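Local coordinates for putative NADH-depentdent flavin oxidoreductase (Cupriavidus metallidurans, PDB 5OCS), which probably catalyses NAD(P)H-dependent reduction of activated alkenes as an FMN-containing ene-reductase of the Old Yellow Enzyme family, at residues 64-69 / 102-107; 57-62 / 72-77. All blocks are in the same frame, centred on the assembly; numbering follows the deposited sequence.

Contact 1 (64-69 / 102-107); sequences GRITPT and AHAGRK
Gly-64 sets its CA over the centre of the His-103 imidazole, where two loops of the TIM barrel meet at the C-terminal ends of strands 52-59 and 96-102. The CA sits 3.5 Å from the centroid of the His-103 ring and only 4° off the ring normal. This is a CH-pi contact. The same glycine then turns its carbonyl to the other backbone. Ala-104 N donates to Gly-64 O at 2.8 Å, with an angle of 159° at the hydrogen. His-103 CA adds a CA-H...O contact to the same oxygen, so two groups from 102-107 converge on it. Gly-64 has no side chain, which lets its backbone come this close to the ring.

Beside this polar link is a small apolar patch. Ala-104 CB points at segment 64-69 and meets both Ile-66 CA and Ile-66 CG1 at 3.8 Å. The Ile-66 side chain also comes near that of Cys-25, a residue seen to bind FMN in this protein, and touches Tyr-183. The patch therefore lies close to the flavin site.

Partners outside the two segments surround these groups. Asp-70 OD2 accepts from Ile-66 N and so helps hold segment 64-69. Lys-107 reaches away to His-181 O through NZ and makes a cation-pi contact with Tyr-183. Ile-156 and Phe-160 of helix 150-169 also pack on the His-103 side chain. With CG anti to the backbone N (chi1 -169°), the His-103 ring carries one face to Gly-64 CA. At the ring edge, Gly-105 N lies nearly in the imidazole plane and donates to His-103 ND1 at 3.1 Å.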
loop_
_atom_site.group_PDB
_atom_site.type_symbol
_atom_site.label_atom_id
_atom_site.label_comp_id
_atom_site.label_asym_id
_atom_site.label_seq_id
_atom_site.Cartn_x
_atom_site.Cartn_y
_atom_site.Cartn_z
ATOM N N GLY D 64 -12.942 16.512 -21.083
ATOM C CA GLY D 64 -13.453 15.207 -20.865
ATOM C C GLY D 64 -13.250 14.665 -19.467
ATOM O O GLY D 64 -13.728 13.570 -19.165
ATOM N N ARG D 65 -12.606 15.430 -18.592
ATOM C CA ARG D 65 -12.447 15.022 -17.192
ATOM C C ARG D 65 -13.784 15.014 -16.492
ATOM O O ARG D 65 -14.617 15.900 -16.738
ATOM C CB ARG D 65 -11.558 16.027 -16.475
ATOM C CG ARG D 65 -10.113 15.947 -16.886
ATOM C CD ARG D 65 -9.275 16.964 -16.140
ATOM N NE ARG D 65 -9.571 18.302 -16.633
ATOM C CZ ARG D 65 -9.052 19.425 -16.135
ATOM N NH1 ARG D 65 -8.215 19.382 -15.123
ATOM N NH2 ARG D 65 -9.398 20.617 -16.651
ATOM N N ILE D 66 -13.977 14.066 -15.574
ATOM C CA ILE D 66 -15.145 14.114 -14.701
ATOM C C ILE D 66 -15.055 15.345 -13.796
ATOM O O ILE D 66 -16.016 16.130 -13.668
ATOM C CB ILE D 66 -15.271 12.852 -13.844
ATOM C CG1 ILE D 66 -15.302 11.575 -14.741
ATOM C CG2 ILE D 66 -16.545 12.922 -13.007
ATOM C CD1 ILE D 66 -14.821 10.365 -13.946
ATOM N N THR D 67 -13.893 15.537 -13.200
ATOM C CA THR D 67 -13.662 16.586 -12.194
ATOM C C THR D 67 -12.355 17.298 -12.483
ATOM O O THR D 67 -11.491 16.794 -13.251
ATOM C CB THR D 67 -13.532 16.066 -10.742
ATOM O OG1 THR D 67 -12.235 15.485 -10.532
ATOM C CG2 THR D 67 -14.594 15.007 -10.472
ATOM N N PRO D 68 -12.152 18.436 -11.800
ATOM C CA PRO D 68 -10.880 19.122 -12.021
ATOM C C PRO D 68 -9.636 18.394 -11.530
ATOM O O PRO D 68 -8.507 18.787 -11.888
ATOM C CB PRO D 68 -11.066 20.460 -11.278
ATOM C CG PRO D 68 -12.535 20.656 -11.280
ATOM C CD PRO D 68 -13.144 19.312 -11.129
ATOM N N THR D 69 -9.819 17.328 -10.748
ATOM C CA THR D 69 -8.677 16.553 -10.274
ATOM C C THR D 69 -8.632 15.125 -10.847
ATOM O O THR D 69 -7.912 14.288 -10.317
ATOM C CB THR D 69 -8.608 16.561 -8.753
ATOM O OG1 THR D 69 -9.839 16.162 -8.184
ATOM C CG2 THR D 69 -8.280 17.945 -8.218
ATOM N N ALA D 102 -11.072 7.617 -21.058
ATOM C CA ALA D 102 -12.385 8.117 -20.686
ATOM C C ALA D 102 -12.650 9.525 -21.185
ATOM O O ALA D 102 -11.760 10.306 -21.431
ATOM C CB ALA D 102 -12.519 8.080 -19.177
ATOM N N HIS D 103 -13.935 9.822 -21.325
ATOM C CA HIS D 103 -14.436 11.159 -21.564
ATOM C C HIS D 103 -15.836 11.196 -20.906
ATOM O O HIS D 103 -16.687 10.352 -21.213
ATOM C CB HIS D 103 -14.564 11.397 -23.053
ATOM C CG HIS D 103 -14.815 12.825 -23.413
ATOM N ND1 HIS D 103 -15.919 13.525 -22.973
ATOM C CD2 HIS D 103 -14.136 13.663 -24.216
ATOM C CE1 HIS D 103 -15.885 14.748 -23.467
ATOM N NE2 HIS D 103 -14.806 14.852 -24.229
ATOM N N ALA D 104 -16.021 12.113 -19.974
ATOM C CA ALA D 104 -17.240 12.185 -19.127
ATOM C C ALA D 104 -18.483 12.755 -19.833
ATOM O O ALA D 104 -19.589 12.610 -19.349
ATOM C CB ALA D 104 -16.969 13.032 -17.889
ATOM N N GLY D 105 -18.286 13.427 -20.954
ATOM C CA GLY D 105 -19.392 13.919 -21.752
ATOM C C GLY D 105 -20.126 14.935 -20.904
ATOM O O GLY D 105 -19.507 15.778 -20.263
ATOM N N ARG D 106 -21.458 14.846 -20.873
ATOM C CA ARG D 106 -22.241 15.775 -20.078
ATOM C C ARG D 106 -22.038 15.695 -18.591
ATOM O O ARG D 106 -22.514 16.572 -17.894
ATOM C CB ARG D 106 -23.742 15.664 -20.378
ATOM C CG ARG D 106 -24.386 14.432 -19.766
ATOM C CD ARG D 106 -25.727 14.196 -20.418
ATOM N NE ARG D 106 -26.430 13.038 -19.882
ATOM C CZ ARG D 106 -27.759 12.857 -19.951
ATOM N NH1 ARG D 106 -28.551 13.808 -20.485
ATOM N NH2 ARG D 106 -28.292 11.732 -19.432
ATOM N N LYS D 107 -21.393 14.640 -18.092
ATOM C CA LYS D 107 -21.120 14.496 -16.671
ATOM C C LYS D 107 -19.791 15.134 -16.237
ATOM O O LYS D 107 -19.418 15.083 -15.038
ATOM C CB LYS D 107 -21.117 13.025 -16.312
ATOM C CG LYS D 107 -22.488 12.379 -16.336
ATOM C CD LYS D 107 -22.292 10.928 -15.896
ATOM C CE LYS D 107 -23.539 10.332 -15.340
ATOM N NZ LYS D 107 -23.236 9.046 -14.640
#

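Contact 2 (57-62 / 72-77); sequences ATAVSP and GLYNDA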
loop_
_atom_site.group_PDB
_atom_site.type_symbol
_atom_site.label_atom_id
_atom_site.label_comp_id
_atom_site.label_asym_id
_atom_site.label_seq_id
_atom_site.Cartn_x
_atom_site.Cartn_y
_atom_site.Cartn_z
ATOM N N ALA D 57 -10.132 5.920 -14.705
ATOM C CA ALA D 57 -10.576 6.740 -15.825
ATOM C C ALA D 57 -9.619 7.885 -16.099
ATOM O O ALA D 57 -9.434 8.817 -15.266
ATOM C CB ALA D 57 -11.989 7.288 -15.562
ATOM N N THR D 58 -8.982 7.818 -17.259
ATOM C CA THR D 58 -7.987 8.761 -17.636
ATOM C C THR D 58 -8.500 9.603 -18.805
ATOM O O THR D 58 -8.767 9.076 -19.886
ATOM C CB THR D 58 -6.703 8.005 -18.000
ATOM O OG1 THR D 58 -6.218 7.366 -16.803
ATOM C CG2 THR D 58 -5.628 8.957 -18.527
ATOM N N ALA D 59 -8.657 10.899 -18.548
ATOM C CA ALA D 59 -9.285 11.828 -19.487
ATOM C C ALA D 59 -8.453 11.985 -20.747
ATOM O O ALA D 59 -7.230 12.189 -20.690
ATOM C CB ALA D 59 -9.504 13.180 -18.817
ATOM N N VAL D 60 -9.126 11.892 -21.893
ATOM C CA VAL D 60 -8.511 12.128 -23.181
ATOM C C VAL D 60 -8.332 13.627 -23.519
ATOM O O VAL D 60 -7.640 13.948 -24.484
ATOM C CB VAL D 60 -9.238 11.342 -24.326
ATOM C CG1 VAL D 60 -9.266 9.843 -24.005
ATOM C CG2 VAL D 60 -10.664 11.875 -24.560
ATOM N N SER D 61 -8.921 14.511 -22.731
ATOM C CA SER D 61 -8.806 15.958 -22.932
ATOM C C SER D 61 -9.208 16.570 -21.638
ATOM O O SER D 61 -9.905 15.945 -20.845
ATOM C CB SER D 61 -9.746 16.420 -24.065
ATOM O OG SER D 61 -11.115 16.170 -23.773
ATOM N N PRO D 62 -8.824 17.817 -21.419
ATOM C CA PRO D 62 -9.246 18.448 -20.166
ATOM C C PRO D 62 -10.761 18.510 -20.019
ATOM O O PRO D 62 -11.269 18.292 -18.939
ATOM C CB PRO D 62 -8.724 19.893 -20.297
ATOM C CG PRO D 62 -7.851 19.936 -21.484
ATOM C CD PRO D 62 -7.906 18.642 -22.225
ATOM N N GLY D 72 -5.334 12.525 -16.220
ATOM C CA GLY D 72 -5.389 12.788 -17.637
ATOM C C GLY D 72 -4.192 12.219 -18.372
ATOM O O GLY D 72 -3.154 11.921 -17.773
ATOM N N LEU D 73 -4.344 12.058 -19.672
ATOM C CA LEU D 73 -3.227 11.724 -20.542
ATOM C C LEU D 73 -3.315 12.493 -21.846
ATOM O O LEU D 73 -3.425 11.901 -22.947
ATOM C CB LEU D 73 -3.200 10.219 -20.765
ATOM C CG LEU D 73 -1.911 9.667 -21.343
ATOM C CD1 LEU D 73 -0.682 10.142 -20.559
ATOM C CD2 LEU D 73 -1.989 8.150 -21.417
ATOM N N TYR D 74 -3.312 13.809 -21.704
ATOM C CA TYR D 74 -3.652 14.693 -22.807
ATOM C C TYR D 74 -2.569 15.708 -23.134
ATOM O O TYR D 74 -2.760 16.586 -23.996
ATOM C CB TYR D 74 -5.054 15.321 -22.601
ATOM C CG TYR D 74 -5.308 16.029 -21.265
ATOM C CD1 TYR D 74 -4.642 17.205 -20.916
ATOM C CD2 TYR D 74 -6.237 15.537 -20.360
ATOM C CE1 TYR D 74 -4.899 17.861 -19.702
ATOM C CE2 TYR D 74 -6.525 16.189 -19.152
ATOM C CZ TYR D 74 -5.857 17.353 -18.822
ATOM O OH TYR D 74 -6.128 17.970 -17.623
ATOM N N ASN D 75 -1.403 15.555 -22.500
ATOM C CA ASN D 75 -0.254 16.395 -22.812
ATOM C C ASN D 75 1.014 15.721 -22.327
ATOM O O ASN D 75 0.951 14.724 -21.598
ATOM C CB ASN D 75 -0.418 17.807 -22.253
ATOM C CG ASN D 75 -0.433 17.872 -20.761
ATOM O OD1 ASN D 75 0.253 17.129 -20.086
ATOM N ND2 ASN D 75 -1.215 18.800 -20.221
ATOM N N ASP D 76 2.158 16.261 -22.697
ATOM C CA ASP D 76 3.435 15.674 -22.304
ATOM C C ASP D 76 3.626 15.584 -20.779
ATOM O O ASP D 76 4.216 14.618 -20.282
ATOM C CB ASP D 76 4.597 16.513 -22.889
ATOM C CG ASP D 76 4.759 16.343 -24.379
ATOM O OD1 ASP D 76 4.042 15.572 -25.035
ATOM O OD2 ASP D 76 5.624 17.030 -24.930
ATOM N N ALA D 77 3.169 16.587 -20.032
ATOM C CA ALA D 77 3.361 16.598 -18.585
ATOM C C ALA D 77 2.577 15.446 -17.987
ATOM O O ALA D 77 3.067 14.729 -17.126
ATOM C CB ALA D 77 2.907 17.902 -17.989
#
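Ala-59 and Gly-72 form a single beta bridge, with their CA atoms 4.4 Å apart. Next to it, Leu-73 N donates to Ala-59 O at 3.1 Å. This bond is nearly straight, at 171°, and lies in the carbonyl plane. Strand 57-59 thus pairs briefly with the chain that leads into helix 76-92.

Tyr-74 gives the largest share of the contact. Its CG stands between the backbone N and the carbonyl carbon (chi1 53°), and the ring lies against the backbone of 59-62. Pro-62 covers one face. Pro-62 CD is 3.7 Å from the centroid of the Tyr-74 ring and close to its normal, a CH-pi contact. Pro-62 N lies over the same face, displaced toward the rim. The edge of the ring faces Ala-59, whose O is 3.5 Å from Tyr-74 CD2. Tyr-74 CB rests on Val-60 O. Gly-72 matters here too, because a CB at that position would run into Tyr-74 CE2.

On the strand itself, Thr-58 uses its methyl branch. Thr-58 CG2 is anti to the backbone N and touches Leu-73 CB at 3.5 Å. Thr-58 OG1 bonds instead to Glu-56 O. Arg-166 of helix 150-169 packs on Leu-73.

Asn-75 is the N-cap of helix 76-92, and its OD1 accepts from Asn-78 N. Ala-57, on the same strand as Thr-58, is seen to bind FMN in this protein. The arrangement belongs to a beta-alpha-beta unit of the TIM barrel: the chain leaves strand 52-59, returns to bridge its end, and enters the helix.

Overall arrangement
From the N terminus, the chain runs up strand 52-59, through the loop with 64-69, through helix 76-92, which brings it back, and along the parallel strand 96-102 to 102-107. Contact 2 closes the shorter loop, bringing 72-77 back to 57-62. Contact 1 closes a longer one that takes in the helix and strand 96-102. Neither loop contains the other: the segments alternate, so the two contacts cross. They also touch. Ala-102 N and Ala-102 O probably bond to Thr-58 O and Val-60 N, and Arg-65 CG packs on Ala-59 CB. Together they tie the ends of two neighbouring parallel barrel strands to the loops that follow them.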